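PDB 2FML: MutT/nudix family protein, which is of unknown function but probably acts as an NrtR-like transcriptional regulator, pairing a ligand-sensing Nudix domain with a DNA-binding winged helix. Local coordinates for residues Leu47-Lys51 against Gln209-Lys213. Sequence-based numbering, arbitrary orientation.
Sequences LCYNK and QVLGK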
# COMPACT_ATOMS: atom_id res chain seq x y z
N LEU A 47 -10.78 13.03 5.22
CA LEU A 47 -10.30 14.39 5.23
C LEU A 47 -11.28 15.22 4.44
O LEU A 47 -11.72 14.84 3.35
CB LEU A 47 -8.95 14.47 4.54
CG LEU A 47 -7.78 13.80 5.22
CD1 LEU A 47 -6.52 14.08 4.42
CD2 LEU A 47 -7.65 14.25 6.70
N CYS A 48 -11.62 16.38 5.00
CA CYS A 48 -12.43 17.34 4.28
C CYS A 48 -11.80 18.72 4.43
O CYS A 48 -10.78 18.89 5.12
CB CYS A 48 -13.90 17.28 4.78
SG CYS A 48 -14.19 17.91 6.43
N TYR A 49 -12.42 19.73 3.83
CA TYR A 49 -11.95 21.07 4.04
C TYR A 49 -13.13 22.03 4.12
O TYR A 49 -13.93 22.07 3.20
CB TYR A 49 -10.99 21.40 2.91
CG TYR A 49 -10.55 22.84 2.79
CD1 TYR A 49 -9.47 23.34 3.52
CD2 TYR A 49 -11.18 23.69 1.87
CE1 TYR A 49 -9.07 24.69 3.35
CE2 TYR A 49 -10.80 24.99 1.70
CZ TYR A 49 -9.77 25.50 2.45
OH TYR A 49 -9.43 26.81 2.22
N ASN A 50 -13.25 22.78 5.22
CA ASN A 50 -14.19 23.90 5.31
C ASN A 50 -13.65 25.22 4.66
O ASN A 50 -12.71 25.77 5.18
CB ASN A 50 -14.56 24.14 6.79
CG ASN A 50 -15.77 25.05 6.95
OD1 ASN A 50 -15.72 26.26 6.67
ND2 ASN A 50 -16.88 24.46 7.35
N LYS A 51 -14.26 25.73 3.57
CA LYS A 51 -13.73 26.94 2.87
C LYS A 51 -13.83 28.24 3.65
O LYS A 51 -12.94 29.08 3.59
CB LYS A 51 -14.43 27.21 1.51
CG LYS A 51 -14.26 26.15 0.42
CD LYS A 51 -15.61 25.87 -0.27
CE LYS A 51 -16.04 26.98 -1.22
NZ LYS A 51 -15.68 26.71 -2.65
N GLN A 209 -9.94 17.30 -4.39
CA GLN A 209 -11.30 16.74 -4.25
C GLN A 209 -12.07 17.34 -3.07
O GLN A 209 -13.27 17.56 -3.17
CB GLN A 209 -11.26 15.23 -4.09
CG GLN A 209 -11.22 14.44 -5.37
CD GLN A 209 -11.19 12.93 -5.08
OE1 GLN A 209 -11.44 12.50 -3.97
NE2 GLN A 209 -10.86 12.14 -6.08
N VAL A 210 -11.38 17.61 -1.95
CA VAL A 210 -12.01 18.26 -0.79
C VAL A 210 -12.70 19.63 -1.11
O VAL A 210 -13.48 20.16 -0.29
CB VAL A 210 -11.03 18.47 0.42
CG1 VAL A 210 -10.33 17.17 0.84
CG2 VAL A 210 -10.07 19.52 0.14
N LEU A 211 -12.37 20.17 -2.28
CA LEU A 211 -12.88 21.46 -2.73
C LEU A 211 -14.20 21.32 -3.49
O LEU A 211 -14.84 22.32 -3.76
CB LEU A 211 -11.82 22.18 -3.57
CG LEU A 211 -10.71 22.95 -2.88
CD1 LEU A 211 -9.80 23.58 -3.94
CD2 LEU A 211 -11.25 24.05 -1.92
N GLY A 212 -14.57 20.09 -3.85
CA GLY A 212 -15.92 19.80 -4.31
C GLY A 212 -16.25 20.05 -5.77
O GLY A 212 -17.28 20.66 -6.11
N LYS A 213 -15.38 19.56 -6.65
CA LYS A 213 -15.71 19.47 -8.10
C LYS A 213 -15.47 20.74 -8.93
O LYS A 213 -15.28 20.63 -10.14
CB LYS A 213 -17.11 18.86 -8.38
CG LYS A 213 -17.19 17.31 -8.38
CD LYS A 213 -17.01 16.67 -6.98
CE LYS A 213 -15.61 16.08 -6.80
NZ LYS A 213 -15.22 16.03 -5.34
O HOH W 1 -14.34 18.85 1.73
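Val210 sets its two methyls against the end of strand 39-50, one on backbone and one on a side chain. Its CG2 presses on the CB of Tyr49 at 3.5 Å, while CG1 reaches back along the strand to the carbonyl O of Leu47, 3.7 Å away, and to the CA of Cys48. One residue on, the CD2 methyl of Leu211 meets the Tyr49 ring obliquely, 3.8 Å from CE2, the two side chains running side by side in the same direction. Tyr49 holds its CG anti to the backbone N (chi1 170°), which swings the ring toward Leu211 and leaves CB against Val210.

The polar link is indirect: a water accepts from the N of Tyr49 at 3.0 Å and donates to the O of Val210 at 2.6 Å, giving the two backbone groups a shared partner. The N of Gly212 donates to the O of Gln209 at 2.9 Å, the i to i+3 bond that closes the 3-10 turn and helps to present Val210 and Leu211. Farther out, the Tyr49 hydroxyl is hydrogen-bonded to Asp54; Val223 of helix 217-228 touches both Tyr49 and Leu211, and Phe131 of the neighbouring strand touches Val210.

The contact thus joins a Nudix-domain strand to the segment leading into helix 217-228 of the winged-helix region, a pairing of domains consistent with an NrtR-type regulator. Methyl contacts and a single water bridge make this interface chiefly apolar, while the charged end of exposed Lys51 is paired outside the two segments, with Glu219.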